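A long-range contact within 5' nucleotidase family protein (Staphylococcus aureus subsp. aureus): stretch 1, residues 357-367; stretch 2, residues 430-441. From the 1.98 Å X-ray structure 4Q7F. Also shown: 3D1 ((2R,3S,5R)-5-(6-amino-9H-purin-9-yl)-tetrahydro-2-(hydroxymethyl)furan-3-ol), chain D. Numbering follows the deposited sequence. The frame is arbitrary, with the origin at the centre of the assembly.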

ATOM      1  N   ALA A 357      26.375  -9.398   3.888  1.00 29.25           N
ATOM      2  CA  ALA A 357      25.844  -9.758   5.216  1.00 28.64           C
ATOM      3  C   ALA A 357      25.873 -11.253   5.429  1.00 28.83           C
ATOM      4  O   ALA A 357      26.020 -12.016   4.475  1.00 28.24           O
ATOM      5  CB  ALA A 357      24.421  -9.270   5.379  1.00 27.09           C
ATOM      6  N   ASP A 358      25.703 -11.677   6.676  1.00 28.44           N
ATOM      7  CA  ASP A 358      25.648 -13.108   6.962  1.00 28.97           C
ATOM      8  C   ASP A 358      24.326 -13.688   6.480  1.00 27.91           C
ATOM      9  O   ASP A 358      24.266 -14.841   6.051  1.00 27.79           O
ATOM     10  CB  ASP A 358      25.719 -13.387   8.468  1.00 30.36           C
ATOM     11  CG  ASP A 358      26.959 -12.802   9.130  1.00 31.37           C
ATOM     12  OD1 ASP A 358      28.069 -12.869   8.547  1.00 33.62           O
ATOM     13  OD2 ASP A 358      26.809 -12.279  10.257  1.00 31.08           O
ATOM     14  N   VAL A 359      23.264 -12.875   6.575  1.00 24.73           N
ATOM     15  CA  VAL A 359      21.931 -13.307   6.269  1.00 23.55           C
ATOM     16  C   VAL A 359      21.212 -12.208   5.476  1.00 23.00           C
ATOM     17  O   VAL A 359      21.553 -11.021   5.581  1.00 21.69           O
ATOM     18  CB  VAL A 359      21.163 -13.601   7.576  1.00 22.75           C
ATOM     19  CG1 VAL A 359      19.721 -14.005   7.310  1.00 22.83           C
ATOM     20  CG2 VAL A 359      21.891 -14.688   8.378  1.00 24.02           C
ATOM     21  N   ALA A 360      20.291 -12.634   4.634  1.00 22.26           N
ATOM     22  CA  ALA A 360      19.445 -11.710   3.872  1.00 23.04           C
ATOM     23  C   ALA A 360      18.023 -12.248   3.892  1.00 22.67           C
ATOM     24  O   ALA A 360      17.793 -13.405   4.270  1.00 23.10           O
ATOM     25  CB  ALA A 360      19.944 -11.554   2.457  1.00 23.32           C
ATOM     26  N   CYS A 361      17.061 -11.407   3.527  1.00 23.00           N
ATOM     27  CA  CYS A 361      15.693 -11.847   3.439  1.00 23.18           C
ATOM     28  C   CYS A 361      14.913 -10.934   2.518  1.00 22.83           C
ATOM     29  O   CYS A 361      15.321  -9.796   2.279  1.00 20.72           O
ATOM     30  CB  CYS A 361      15.022 -11.890   4.792  1.00 23.91           C
ATOM     31  SG  CYS A 361      14.737 -10.269   5.539  1.00 26.77           S
ATOM     32  N   THR A 362      13.848 -11.499   1.957  1.00 22.82           N
ATOM     33  CA  THR A 362      12.883 -10.756   1.125  1.00 24.42           C
ATOM     34  C   THR A 362      11.534 -11.438   1.152  1.00 23.37           C
ATOM     35  O   THR A 362      11.429 -12.657   1.346  1.00 24.47           O
ATOM     36  CB  THR A 362      13.336 -10.584  -0.321  1.00 24.97           C
ATOM     37  OG1 THR A 362      12.426  -9.701  -1.008  1.00 27.01           O
ATOM     38  CG2 THR A 362      13.428 -11.922  -1.024  1.00 26.53           C
ATOM     39  N   ALA A 363      10.491 -10.636   0.993  1.00 23.32           N
ATOM     40  CA  ALA A 363       9.149 -11.159   0.910  1.00 23.55           C
ATOM     41  C   ALA A 363       8.947 -11.556  -0.542  1.00 23.72           C
ATOM     42  O   ALA A 363       9.742 -11.169  -1.407  1.00 22.83           O
ATOM     43  CB  ALA A 363       8.136 -10.100   1.318  1.00 23.47           C
ATOM     44  N   LEU A 364       7.960 -12.409  -0.793  1.00 24.11           N
ATOM     45  CA  LEU A 364       7.556 -12.711  -2.160  1.00 25.47           C
ATOM     46  C   LEU A 364       6.314 -11.822  -2.353  1.00 26.50           C
ATOM     47  O   LEU A 364       5.261 -12.038  -1.720  1.00 25.99           O
ATOM     48  CB  LEU A 364       7.199 -14.177  -2.348  1.00 26.80           C
ATOM     49  CG  LEU A 364       6.780 -14.530  -3.779  1.00 27.91           C
ATOM     50  CD1 LEU A 364       7.960 -14.405  -4.731  1.00 28.65           C
ATOM     51  CD2 LEU A 364       6.203 -15.928  -3.812  1.00 28.53           C
ATOM     52  N   PHE A 365       6.439 -10.809  -3.189  1.00 26.93           N
ATOM     53  CA  PHE A 365       5.318  -9.880  -3.408  1.00 30.30           C
ATOM     54  C   PHE A 365       4.161 -10.489  -4.254  1.00 31.54           C
ATOM     55  O   PHE A 365       4.349 -11.430  -5.020  1.00 29.18           O
ATOM     56  CB  PHE A 365       5.837  -8.527  -3.923  1.00 29.32           C
ATOM     57  CG  PHE A 365       6.815  -7.867  -2.975  1.00 30.28           C
ATOM     58  CD1 PHE A 365       6.382  -7.365  -1.748  1.00 30.55           C
ATOM     59  CD2 PHE A 365       8.163  -7.750  -3.296  1.00 30.18           C
ATOM     60  CE1 PHE A 365       7.270  -6.760  -0.867  1.00 31.24           C
ATOM     61  CE2 PHE A 365       9.061  -7.152  -2.407  1.00 30.53           C
ATOM     62  CZ  PHE A 365       8.614  -6.658  -1.194  1.00 30.05           C
ATOM     63  N   ASP A 366       2.962  -9.950  -4.088  1.00 35.07           N
ATOM     64  CA  ASP A 366       1.774 -10.514  -4.753  1.00 39.60           C
ATOM     65  C   ASP A 366       1.861 -10.657  -6.262  1.00 36.76           C
ATOM     66  O   ASP A 366       1.346 -11.607  -6.821  1.00 33.70           O
ATOM     67  CB  ASP A 366       0.524  -9.757  -4.316  1.00 44.77           C
ATOM     68  CG  ASP A 366       0.163 -10.059  -2.872  1.00 49.43           C
ATOM     69  OD1 ASP A 366       0.136 -11.262  -2.512  1.00 57.63           O
ATOM     70  OD2 ASP A 366      -0.079  -9.114  -2.100  1.00 51.60           O
ATOM     71  N   SER A 367       2.553  -9.732  -6.905  1.00 35.62           N
ATOM     72  CA  SER A 367       2.731  -9.775  -8.360  1.00 37.32           C
ATOM     73  C   SER A 367       4.006 -10.552  -8.800  1.00 37.74           C
ATOM     74  O   SER A 367       4.350 -10.589  -9.999  1.00 37.05           O
ATOM     75  CB  SER A 367       2.807  -8.339  -8.862  1.00 35.60           C
ATOM     76  OG  SER A 367       3.815  -7.618  -8.141  1.00 33.96           O
ATOM     77  N   GLN A 430      -1.941 -10.279   3.516  1.00 35.48           N
ATOM     78  CA  GLN A 430      -0.681  -9.642   3.891  1.00 34.48           C
ATOM     79  C   GLN A 430       0.477 -10.614   3.638  1.00 32.11           C
ATOM     80  O   GLN A 430       1.326 -10.824   4.526  1.00 29.19           O
ATOM     81  CB  GLN A 430      -0.713  -9.265   5.373  1.00 36.71           C
ATOM     82  CG  GLN A 430      -1.735  -8.205   5.728  1.00 40.92           C
ATOM     83  CD  GLN A 430      -1.805  -7.937   7.226  1.00 46.18           C
ATOM     84  OE1 GLN A 430      -1.609  -8.838   8.056  1.00 49.08           O
ATOM     85  NE2 GLN A 430      -2.100  -6.700   7.579  1.00 50.23           N
ATOM     86  N   HIS A 431       0.513 -11.204   2.441  1.00 30.59           N
ATOM     87  CA  HIS A 431       1.558 -12.174   2.097  1.00 30.34           C
ATOM     88  C   HIS A 431       2.930 -11.517   2.073  1.00 29.06           C
ATOM     89  O   HIS A 431       3.953 -12.181   2.275  1.00 29.10           O
ATOM     90  CB  HIS A 431       1.305 -12.836   0.738  1.00 30.73           C
ATOM     91  CG  HIS A 431      -0.043 -13.467   0.609  1.00 31.72           C
ATOM     92  ND1 HIS A 431      -0.353 -14.689   1.166  1.00 30.77           N
ATOM     93  CD2 HIS A 431      -1.164 -13.050  -0.030  1.00 31.98           C
ATOM     94  CE1 HIS A 431      -1.607 -14.991   0.887  1.00 32.28           C
ATOM     95  NE2 HIS A 431      -2.119 -14.013   0.162  1.00 32.49           N
ATOM     96  N   PHE A 432       2.935 -10.223   1.794  1.00 28.86           N
ATOM     97  CA  PHE A 432       4.154  -9.447   1.762  1.00 28.62           C
ATOM     98  C   PHE A 432       4.817  -9.302   3.147  1.00 26.47           C
ATOM     99  O   PHE A 432       5.888  -8.725   3.256  1.00 25.53           O
ATOM    100  CB  PHE A 432       3.903  -8.074   1.136  1.00 29.67           C
ATOM    101  CG  PHE A 432       2.706  -7.341   1.696  1.00 31.03           C
ATOM    102  CD1 PHE A 432       2.707  -6.847   2.992  1.00 30.12           C
ATOM    103  CD2 PHE A 432       1.591  -7.091   0.889  1.00 33.02           C
ATOM    104  CE1 PHE A 432       1.614  -6.163   3.499  1.00 31.94           C
ATOM    105  CE2 PHE A 432       0.495  -6.391   1.387  1.00 34.46           C
ATOM    106  CZ  PHE A 432       0.509  -5.920   2.697  1.00 33.68           C
ATOM    107  N   ASN A 433       4.169  -9.824   4.186  1.00 25.26           N
ATOM    108  CA  ASN A 433       4.722  -9.805   5.529  1.00 24.49           C
ATOM    109  C   ASN A 433       5.383 -11.121   5.895  1.00 23.18           C
ATOM    110  O   ASN A 433       5.719 -11.315   7.040  1.00 22.88           O
ATOM    111  CB  ASN A 433       3.690  -9.396   6.580  1.00 25.59           C
ATOM    112  CG  ASN A 433       3.429  -7.904   6.581  1.00 27.27           C
ATOM    113  OD1 ASN A 433       4.196  -7.122   6.010  1.00 29.00           O
ATOM    114  ND2 ASN A 433       2.347  -7.498   7.222  1.00 28.96           N
ATOM    115  N   TYR A 434       5.526 -12.021   4.919  1.00 22.21           N
ATOM    116  CA  TYR A 434       6.251 -13.267   5.103  1.00 21.37           C
ATOM    117  C   TYR A 434       7.602 -13.160   4.419  1.00 21.35           C
ATOM    118  O   TYR A 434       7.674 -12.860   3.235  1.00 22.35           O
ATOM    119  CB  TYR A 434       5.497 -14.449   4.500  1.00 20.93           C
ATOM    120  CG  TYR A 434       6.306 -15.748   4.547  1.00 20.36           C
ATOM    121  CD1 TYR A 434       6.573 -16.378   5.744  1.00 19.60           C
ATOM    122  CD2 TYR A 434       6.766 -16.341   3.379  1.00 20.48           C
ATOM    123  CE1 TYR A 434       7.306 -17.544   5.779  1.00 19.46           C
ATOM    124  CE2 TYR A 434       7.479 -17.518   3.398  1.00 20.55           C
ATOM    125  CZ  TYR A 434       7.755 -18.116   4.598  1.00 19.82           C
ATOM    126  OH  TYR A 434       8.443 -19.310   4.581  1.00 19.68           O
ATOM    127  N   ASP A 435       8.671 -13.470   5.132  1.00 21.33           N
ATOM    128  CA  ASP A 435      10.011 -13.369   4.531  1.00 21.02           C
ATOM    129  C   ASP A 435      10.641 -14.707   4.390  1.00 21.34           C
ATOM    130  O   ASP A 435      10.441 -15.618   5.237  1.00 19.44           O
ATOM    131  CB  ASP A 435      10.942 -12.460   5.348  1.00 21.01           C
ATOM    132  CG  ASP A 435      10.625 -10.978   5.206  1.00 21.60           C
ATOM    133  OD1 ASP A 435      10.075 -10.568   4.169  1.00 22.20           O
ATOM    134  OD2 ASP A 435      10.990 -10.191   6.122  1.00 21.52           O
ATOM    135  N   ILE A 436      11.388 -14.827   3.292  1.00 22.28           N
ATOM    136  CA  ILE A 436      12.206 -15.991   3.016  1.00 22.79           C
ATOM    137  C   ILE A 436      13.650 -15.555   3.256  1.00 22.92           C
ATOM    138  O   ILE A 436      14.102 -14.541   2.720  1.00 23.00           O
ATOM    139  CB  ILE A 436      12.058 -16.515   1.568  1.00 23.82           C
ATOM    140  CG1 ILE A 436      10.617 -16.945   1.267  1.00 24.11           C
ATOM    141  CG2 ILE A 436      13.012 -17.672   1.335  1.00 24.17           C
ATOM    142  CD1 ILE A 436       9.697 -15.839   0.796  1.00 25.00           C
ATOM    143  N   TYR A 437      14.385 -16.331   4.053  1.00 22.86           N
ATOM    144  CA  TYR A 437      15.745 -15.969   4.430  1.00 23.09           C
ATOM    145  C   TYR A 437      16.822 -16.755   3.709  1.00 23.62           C
ATOM    146  O   TYR A 437      16.656 -17.924   3.385  1.00 23.51           O
ATOM    147  CB  TYR A 437      15.941 -16.169   5.950  1.00 22.94           C
ATOM    148  CG  TYR A 437      14.995 -15.345   6.793  1.00 22.13           C
ATOM    149  CD1 TYR A 437      13.675 -15.739   6.980  1.00 21.23           C
ATOM    150  CD2 TYR A 437      15.440 -14.192   7.451  1.00 22.55           C
ATOM    151  CE1 TYR A 437      12.802 -14.989   7.756  1.00 21.14           C
ATOM    152  CE2 TYR A 437      14.573 -13.429   8.212  1.00 22.45           C
ATOM    153  CZ  TYR A 437      13.264 -13.832   8.358  1.00 21.38           C
ATOM    154  OH  TYR A 437      12.440 -13.092   9.127  1.00 21.82           O
ATOM    155  N   GLY A 438      17.936 -16.088   3.478  1.00 24.71           N
ATOM    156  CA  GLY A 438      19.108 -16.698   2.850  1.00 25.73           C
ATOM    157  C   GLY A 438      20.334 -16.561   3.738  1.00 26.77           C
ATOM    158  O   GLY A 438      20.506 -15.563   4.477  1.00 26.21           O
ATOM    159  N   GLY A 439      21.207 -17.564   3.678  1.00 27.09           N
ATOM    160  CA  GLY A 439      22.408 -17.531   4.464  1.00 28.08           C
ATOM    161  C   GLY A 439      22.223 -18.249   5.772  1.00 27.47           C
ATOM    162  O   GLY A 439      23.201 -18.536   6.448  1.00 27.77           O
ATOM    163  N   VAL A 440      20.968 -18.536   6.119  1.00 26.67           N
ATOM    164  CA  VAL A 440      20.640 -19.250   7.332  1.00 26.38           C
ATOM    165  C   VAL A 440      19.652 -20.344   6.964  1.00 25.61           C
ATOM    166  O   VAL A 440      18.713 -20.097   6.213  1.00 25.28           O
ATOM    167  CB  VAL A 440      20.040 -18.319   8.421  1.00 25.99           C
ATOM    168  CG1 VAL A 440      18.793 -17.605   7.943  1.00 25.45           C
ATOM    169  CG2 VAL A 440      19.725 -19.073   9.695  1.00 25.99           C
ATOM    170  N   SER A 441      19.904 -21.560   7.451  1.00 25.11           N
ATOM    171  CA  SER A 441      19.018 -22.679   7.235  1.00 24.85           C
ATOM    172  C   SER A 441      18.217 -22.862   8.518  1.00 23.87           C
ATOM    173  O   SER A 441      18.708 -22.560   9.609  1.00 25.78           O
ATOM    174  CB  SER A 441      19.783 -23.960   6.853  1.00 25.77           C
ATOM    175  OG  SER A 441      20.585 -24.397   7.908  1.00 26.76           O
TER
HETATM  176  O5' 3D1 D 603       0.243  -1.344   5.866  1.00 45.63           O
HETATM  177  C5' 3D1 D 603       1.417  -1.526   5.078  1.00 34.10           C
HETATM  178  C4' 3D1 D 603       1.389  -0.620   3.859  1.00 35.52           C
HETATM  179  O4' 3D1 D 603       2.690  -0.665   3.292  1.00 33.95           O
HETATM  180  C1' 3D1 D 603       2.693  -1.325   2.022  1.00 34.49           C
HETATM  181  N9  3D1 D 603       3.876  -2.226   1.942  1.00 33.32           N
HETATM  182  C4  3D1 D 603       5.066  -1.782   1.561  1.00 30.75           C
HETATM  183  N3  3D1 D 603       5.531  -0.572   1.179  1.00 27.83           N
HETATM  184  C2  3D1 D 603       6.824  -0.415   0.838  1.00 30.70           C
HETATM  185  N1  3D1 D 603       7.723  -1.435   0.868  1.00 30.26           N
HETATM  186  C6  3D1 D 603       7.386  -2.693   1.234  1.00 29.05           C
HETATM  187  N6  3D1 D 603       8.319  -3.684   1.254  1.00 26.14           N
HETATM  188  C5  3D1 D 603       5.981  -2.933   1.631  1.00 29.37           C
HETATM  189  N7  3D1 D 603       5.243  -3.984   2.043  1.00 28.15           N
HETATM  190  C8  3D1 D 603       3.972  -3.549   2.242  1.00 32.30           C
HETATM  191  C2' 3D1 D 603       1.327  -1.979   1.869  1.00 36.00           C
HETATM  192  C3' 3D1 D 603       0.472  -1.063   2.725  1.00 37.87           C
HETATM  193  O3' 3D1 D 603       0.086   0.076   1.928  1.00 38.25           O
HETATM  194  O   HOH W   1      25.834 -17.059   5.738  0.50 23.88           O
HETATM  195  O   HOH W   2       6.120 -13.377   0.842  1.00 16.74           O
HETATM  196  O   HOH W   3      -0.741  -9.774   0.326  1.00 30.56           O

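The contact is built on a short antiparallel pairing: the strand beginning at V359 runs antiparallel to the one ending at G438, with 156° between their directions, and about 700 Å² is buried in all. Four backbone hydrogen bonds hold the register. A360 and G438 exchange two, A360 N to G438 O at 2.9 Å and G438 N to A360 O at 2.8 Å; T362 and I436 exchange two more, T362 N to I436 O at 3.1 Å and I436 N to T362 O at 2.9 Å. The same carbonyls also accept CA-H...O contacts, as from C361 CA to I436 O at 3.2 Å.

C361, among the most covered residues, shows what a non-hydrogen-bonded position offers. Its CA lies 4.2 Å from that of Y437, and both side chains leave by the same face of the sheet. The backbone places C361 CB over the face of the Y437 ring, 4.0 Å from the ring centroid, a CH-pi contact; chi1 in p puts C361 SG obliquely at 4.8 Å from that centroid. V359 CG1 extends the apolar patch, meeting the ring near its plane at Y437 CD2 (4.3 Å) and touching V440 CG1 at 3.8 Å. On the other face lie A360, T362 and I436, and the bent I436 side chain brings its CD1 within 4.3 Å of L364 CB.

Where the strand pairing gives out, F432 takes over, with the largest covered area of all. It sits in a 3-10 segment, and its backbone and side chain both serve the contact: F432 O lies 3.3 Å from A363 CB, and F432 CB packs 3.9 Å from F365 CD1. The ring lies with one face over the bound deoxyadenosine, F432 CD1 being 3.6 Å from C8 of 3D1, while F365 CZ comes within 3.9 Å of its N6. Thus the two aromatic residues join the stretches to each other and to the ligand.

D366 covers nearly as much although it is exposed; its side-chain end comes near both H431, with D366 OD1 3.3 Å from H431 CD2, and F432, with D366 OD2 4.0 Å from F432 CD2. Water 3 completes the link, donating to D366 OD2 at 2.6 Å and accepting from H431 N at 2.8 Å. Water 2 similarly fills the widening gap, accepting from L364 N at 2.6 Å and lying 2.9 Å from both H431 O and Y434 O.

At the far end, G439 has phi 94°, a conformation that calls for glycine. An ideal CB there would also lie 2.3 Å from D358 O, a clash, so backbone angle and close packing make the same demand.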